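Long-range contacts in fatty acyl CoA synthetase FADD13 (FATTY-ACYL-CoA SYNTHETASE) (Mycobacterium tuberculosis, PDB 3R44), which belongs to the ANL superfamily of AMP-binding enzymes and pairs a large AMP-binding domain with a smaller C-terminal domain: residues A[33-38]-A[239-244]; A[440-445]-A[505-510]. All blocks are in the same frame, centred on the assembly; numbering follows the deposited sequence.

Contact 1 (A[33-38]-A[239-244]); sequences QAYVEP and LISMPQ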
loop_
_atom_site.group_PDB
_atom_site.type_symbol
_atom_site.label_atom_id
_atom_site.label_comp_id
_atom_site.label_asym_id
_atom_site.label_seq_id
_atom_site.Cartn_x
_atom_site.Cartn_y
_atom_site.Cartn_z
ATOM N N GLN A 33 26.477 2.233 3.135
ATOM C CA GLN A 33 25.392 2.288 4.116
ATOM C C GLN A 33 24.060 1.700 3.640
ATOM O O GLN A 33 23.571 1.998 2.508
ATOM C CB GLN A 33 25.177 3.683 4.648
ATOM C CG GLN A 33 26.387 4.283 5.365
ATOM C CD GLN A 33 25.966 5.553 6.059
ATOM O OE1 GLN A 33 25.535 6.485 5.434
ATOM N NE2 GLN A 33 25.975 5.527 7.364
ATOM N N ALA A 34 23.504 0.806 4.453
ATOM C CA ALA A 34 22.235 0.132 4.115
ATOM C C ALA A 34 21.029 0.691 4.850
ATOM O O ALA A 34 19.925 0.776 4.303
ATOM C CB ALA A 34 22.355 -1.402 4.382
ATOM N N TYR A 35 21.255 1.070 6.100
ATOM C CA TYR A 35 20.153 1.442 7.041
ATOM C C TYR A 35 20.651 2.439 8.033
ATOM O O TYR A 35 21.616 2.160 8.689
ATOM C CB TYR A 35 19.612 0.185 7.724
ATOM C CG TYR A 35 18.289 0.391 8.422
ATOM C CD1 TYR A 35 17.103 0.025 7.793
ATOM C CD2 TYR A 35 18.220 0.943 9.687
ATOM C CE1 TYR A 35 15.904 0.233 8.377
ATOM C CE2 TYR A 35 16.972 1.151 10.316
ATOM C CZ TYR A 35 15.831 0.773 9.624
ATOM O OH TYR A 35 14.584 0.903 10.172
ATOM N N VAL A 36 20.070 3.637 8.052
ATOM C CA VAL A 36 20.471 4.718 8.911
ATOM C C VAL A 36 19.181 5.188 9.617
ATOM O O VAL A 36 18.241 5.634 8.952
ATOM C CB VAL A 36 21.104 5.886 8.135
ATOM C CG1 VAL A 36 21.466 7.002 9.108
ATOM C CG2 VAL A 36 22.321 5.440 7.334
ATOM N N GLU A 37 19.148 5.105 10.951
ATOM C CA GLU A 37 17.971 5.504 11.748
ATOM C C GLU A 37 18.498 6.414 12.867
ATOM O O GLU A 37 18.876 5.899 13.939
ATOM C CB GLU A 37 17.282 4.265 12.346
ATOM C CG GLU A 37 15.875 4.491 12.823
ATOM C CD GLU A 37 15.160 3.186 13.055
ATOM O OE1 GLU A 37 14.443 2.709 12.136
ATOM O OE2 GLU A 37 15.349 2.626 14.160
ATOM N N PRO A 38 18.606 7.750 12.611
ATOM C CA PRO A 38 19.287 8.624 13.570
ATOM C C PRO A 38 18.643 8.637 14.953
ATOM O O PRO A 38 19.373 8.672 15.937
ATOM C CB PRO A 38 19.210 10.004 12.886
ATOM C CG PRO A 38 19.206 9.643 11.436
ATOM C CD PRO A 38 18.224 8.519 11.412
ATOM N N LEU A 239 18.777 3.185 2.982
ATOM C CA LEU A 239 17.505 3.519 3.628
ATOM C C LEU A 239 17.756 4.460 4.789
ATOM O O LEU A 239 18.606 4.166 5.632
ATOM C CB LEU A 239 16.826 2.272 4.163
ATOM C CG LEU A 239 16.169 1.439 3.115
ATOM C CD1 LEU A 239 15.736 0.128 3.831
ATOM C CD2 LEU A 239 14.932 2.137 2.577
ATOM N N ILE A 240 17.039 5.586 4.805
ATOM C CA ILE A 240 17.072 6.514 5.908
ATOM C C ILE A 240 15.735 6.339 6.598
ATOM O O ILE A 240 14.698 6.643 6.045
ATOM C CB ILE A 240 17.293 7.959 5.431
ATOM C CG1 ILE A 240 18.518 8.043 4.489
ATOM C CG2 ILE A 240 17.384 8.908 6.631
ATOM C CD1 ILE A 240 19.858 7.601 5.093
ATOM N N SER A 241 15.759 5.858 7.824
ATOM C CA SER A 241 14.526 5.513 8.489
ATOM C C SER A 241 14.053 6.568 9.498
ATOM O O SER A 241 14.827 7.012 10.375
ATOM C CB SER A 241 14.687 4.159 9.185
ATOM O OG SER A 241 13.564 3.889 9.984
ATOM N N MET A 242 12.776 6.941 9.370
ATOM C CA MET A 242 12.044 7.764 10.340
ATOM C C MET A 242 10.814 6.973 10.846
ATOM O O MET A 242 9.781 7.029 10.241
ATOM C CB MET A 242 11.608 9.129 9.730
ATOM C CG MET A 242 11.185 10.120 10.771
ATOM S SD MET A 242 10.538 11.711 10.083
ATOM C CE MET A 242 11.294 12.862 11.136
ATOM N N PRO A 243 10.953 6.188 11.937
ATOM C CA PRO A 243 9.934 5.202 12.291
ATOM C C PRO A 243 8.638 5.825 12.739
ATOM O O PRO A 243 7.575 5.278 12.386
ATOM C CB PRO A 243 10.589 4.348 13.398
ATOM C CG PRO A 243 11.933 4.780 13.511
ATOM C CD PRO A 243 12.208 5.988 12.668
ATOM N N GLN A 244 8.733 7.005 13.375
ATOM C CA GLN A 244 7.578 7.826 13.721
ATOM C C GLN A 244 7.644 9.150 12.925
ATOM O O GLN A 244 8.444 9.972 13.256
ATOM C CB GLN A 244 7.619 8.167 15.219
#
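Two neighbouring parallel strands of the nine-stranded mixed sheet in the AMP-binding domain, 33-37 and 239-241, bring Y35, V36 and E37 alongside L239, I240 and S241. The backbones are joined by three hydrogen bonds. L239 N bonds to A34 O at 3.0 Å, and V36 N in turn to L239 O. The third, from S241 N to V36 O, is the shortest at 2.7 Å.

Side chains alternate between the two faces. On one, V36 and I240 lie side by side and point the same way, with I240 CD1 3.7 Å from V36 CB. On the other, Y35 and L239 cross obliquely and approach through their CD1 atoms, 4.2 Å apart. Y35 CG is anti to the backbone N (chi1 -166°); the far end of the ring passes S241, whose CB comes to 3.6 Å from Y35 CZ.

The polar focus is E37 OE1, which takes two hydroxyl donors. S241 OG gives a short 2.6 Å bond to the anti lone pair of E37 OE1, and Y35 OH reaches the same E37 OE1 at 2.7 Å from above the carboxylate plane. Together they fix the turn of the carboxylate, whose other oxygen, OE2, is bonded to T40. P243 packs against this group through its CG, 3.5 Å from E37 OE1.

Strand 42-45 pairs antiparallel with 33-37 on its other side, where A34 and Y35 both face M44 in a classic beta bulge. Strand 213-216 continues the sheet beyond I240, and helix 247-256 packs its L253 against P38 and I240.

Contact 2 (A[440-445]-A[505-510]); sequences EVAVIG and TVLREQ
I444 and A442 rest on helix 505-510 through apolar contacts with L507 and the backbone and aliphatic stem of R508. A442 CB meets L507 CD1 at 3.5 Å, closer than usual for two carbons. I444 meets L507 with two of its methyl groups: its CG2 lies near L507 CB and CD1, while its CD1 reaches over to 3.8 Å from R508 CA. I444 CG1 sits between the backbone N and the carbonyl carbon (chi1 57°), and chi2, near anti at 167°, carries I444 CD1 on to 4.0 Å from L507 CB.

The polar part is carried by water. R508 extends from CG to NE, and two waters join its guanidinium to the backbone of G445. One water accepts from G445 N at 3.1 Å and from R508 NH2 at 3.0 Å, lying in the guanidinium plane at its edge. The second accepts from R508 NE at 2.6 Å and lies 2.9 Å from G445 O, to which it can donate. R508 NH2 also forms a salt bridge with D414, which gives the positive charge a direct acidic partner.

Strand 454-461 pairs antiparallel with strand 438-448, and P495 touches L507 from a loop. This is helix-on-sheet packing around a small mixed sheet: the helix crosses the strand segment at -66°, laid over the edge strand of the three-stranded sheet in the C-terminal region.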
loop_
_atom_site.group_PDB
_atom_site.type_symbol
_atom_site.label_atom_id
_atom_site.label_comp_id
_atom_site.label_asym_id
_atom_site.label_seq_id
_atom_site.Cartn_x
_atom_site.Cartn_y
_atom_site.Cartn_z
ATOM N N GLU A 440 -21.201 20.178 -6.418
ATOM C CA GLU A 440 -20.438 19.021 -6.000
ATOM C C GLU A 440 -21.395 17.864 -5.741
ATOM O O GLU A 440 -22.560 18.071 -5.366
ATOM C CB GLU A 440 -19.637 19.260 -4.697
ATOM C CG GLU A 440 -18.601 20.396 -4.641
ATOM C CD GLU A 440 -18.300 20.771 -3.184
ATOM O OE1 GLU A 440 -17.624 19.993 -2.483
ATOM O OE2 GLU A 440 -18.764 21.833 -2.742
ATOM N N VAL A 441 -20.885 16.649 -5.921
ATOM C CA VAL A 441 -21.662 15.418 -5.617
ATOM C C VAL A 441 -20.749 14.303 -5.151
ATOM O O VAL A 441 -19.646 14.119 -5.686
ATOM C CB VAL A 441 -22.534 14.935 -6.826
ATOM C CG1 VAL A 441 -21.694 14.645 -8.016
ATOM C CG2 VAL A 441 -23.364 13.689 -6.451
ATOM N N ALA A 442 -21.169 13.582 -4.131
ATOM C CA ALA A 442 -20.479 12.364 -3.709
ATOM C C ALA A 442 -21.539 11.349 -3.503
ATOM O O ALA A 442 -22.534 11.649 -2.848
ATOM C CB ALA A 442 -19.770 12.595 -2.410
ATOM N N VAL A 443 -21.300 10.106 -3.945
ATOM C CA VAL A 443 -22.252 9.002 -3.794
ATOM C C VAL A 443 -21.650 7.945 -2.867
ATOM O O VAL A 443 -20.466 7.576 -3.024
ATOM C CB VAL A 443 -22.660 8.389 -5.155
ATOM C CG1 VAL A 443 -23.461 7.046 -4.984
ATOM C CG2 VAL A 443 -23.479 9.415 -5.980
ATOM N N ILE A 444 -22.452 7.531 -1.896
ATOM C CA ILE A 444 -22.140 6.428 -0.978
ATOM C C ILE A 444 -23.295 5.449 -0.856
ATOM O O ILE A 444 -24.466 5.779 -1.090
ATOM C CB ILE A 444 -21.811 6.910 0.456
ATOM C CG1 ILE A 444 -22.969 7.732 1.028
ATOM C CG2 ILE A 444 -20.492 7.683 0.453
ATOM C CD1 ILE A 444 -22.863 7.998 2.574
ATOM N N GLY A 445 -22.991 4.246 -0.399
ATOM C CA GLY A 445 -24.049 3.332 -0.079
ATOM C C GLY A 445 -24.436 3.579 1.366
ATOM O O GLY A 445 -23.551 3.899 2.204
ATOM N N THR A 505 -15.627 7.869 4.082
ATOM C CA THR A 505 -15.815 7.275 5.407
ATOM C C THR A 505 -16.532 8.274 6.333
ATOM O O THR A 505 -17.396 7.913 7.114
ATOM C CB THR A 505 -14.471 6.927 6.056
ATOM O OG1 THR A 505 -13.640 8.098 6.012
ATOM C CG2 THR A 505 -13.768 5.846 5.297
ATOM N N VAL A 506 -16.163 9.541 6.225
ATOM C CA VAL A 506 -16.854 10.621 6.979
ATOM C C VAL A 506 -18.319 10.785 6.500
ATOM O O VAL A 506 -19.252 10.827 7.330
ATOM C CB VAL A 506 -16.074 11.944 6.961
ATOM C CG1 VAL A 506 -16.875 13.050 7.701
ATOM C CG2 VAL A 506 -14.651 11.733 7.640
ATOM N N LEU A 507 -18.531 10.783 5.181
ATOM C CA LEU A 507 -19.881 10.812 4.680
ATOM C C LEU A 507 -20.726 9.723 5.260
ATOM O O LEU A 507 -21.843 9.998 5.672
ATOM C CB LEU A 507 -19.928 10.690 3.182
ATOM C CG LEU A 507 -19.677 11.993 2.431
ATOM C CD1 LEU A 507 -19.484 11.627 0.908
ATOM C CD2 LEU A 507 -20.820 13.030 2.593
ATOM N N ARG A 508 -20.223 8.475 5.278
ATOM C CA ARG A 508 -20.998 7.347 5.807
ATOM C C ARG A 508 -21.335 7.545 7.287
ATOM O O ARG A 508 -22.437 7.203 7.710
ATOM C CB ARG A 508 -20.262 5.979 5.642
ATOM C CG ARG A 508 -20.075 5.546 4.204
ATOM C CD ARG A 508 -19.264 4.232 4.077
ATOM N NE ARG A 508 -18.918 4.116 2.676
ATOM C CZ ARG A 508 -17.718 4.295 2.141
ATOM N NH1 ARG A 508 -16.641 4.548 2.896
ATOM N NH2 ARG A 508 -17.611 4.207 0.815
ATOM N N GLU A 509 -20.402 8.141 8.042
ATOM C CA GLU A 509 -20.619 8.477 9.432
ATOM C C GLU A 509 -21.689 9.543 9.577
ATOM O O GLU A 509 -22.542 9.482 10.457
ATOM C CB GLU A 509 -19.342 9.069 10.042
ATOM C CG GLU A 509 -18.284 8.091 10.529
ATOM C CD GLU A 509 -16.957 8.818 10.894
ATOM O OE1 GLU A 509 -17.006 9.972 11.405
ATOM O OE2 GLU A 509 -15.871 8.243 10.648
ATOM N N GLN A 510 -21.583 10.577 8.762
ATOM C CA GLN A 510 -22.516 11.685 8.826
ATOM C C GLN A 510 -23.939 11.206 8.628
ATOM O O GLN A 510 -24.834 11.528 9.439
ATOM C CB GLN A 510 -22.167 12.706 7.756
ATOM C CG GLN A 510 -20.984 13.619 8.094
ATOM C CD GLN A 510 -20.662 14.560 6.976
ATOM O OE1 GLN A 510 -21.118 14.379 5.851
ATOM N NE2 GLN A 510 -19.904 15.594 7.274
HETATM O O HOH W 1 -20.026 3.465 -0.749
HETATM O O HOH W 2 -20.921 2.776 1.671
#

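Overall arrangement
The two contacts lie on opposite sides of the chain's centre, their centres about 39 Å apart and their nearest atoms about 22 Å, without touching. They follow in series: contact 1 closes at 244, well before contact 2 opens at 440. They share no sheet. Contact 1 joins two strands 201 residues apart in sequence within the nine-stranded sheet of the AMP-binding region, whereas contact 2 lays helix 504-511 on the three-stranded sheet that includes strand 438-448. Each therefore ties distant parts of the chain together within its own region, consistent with the two-part build of ANL enzymes, and neither bridges the two.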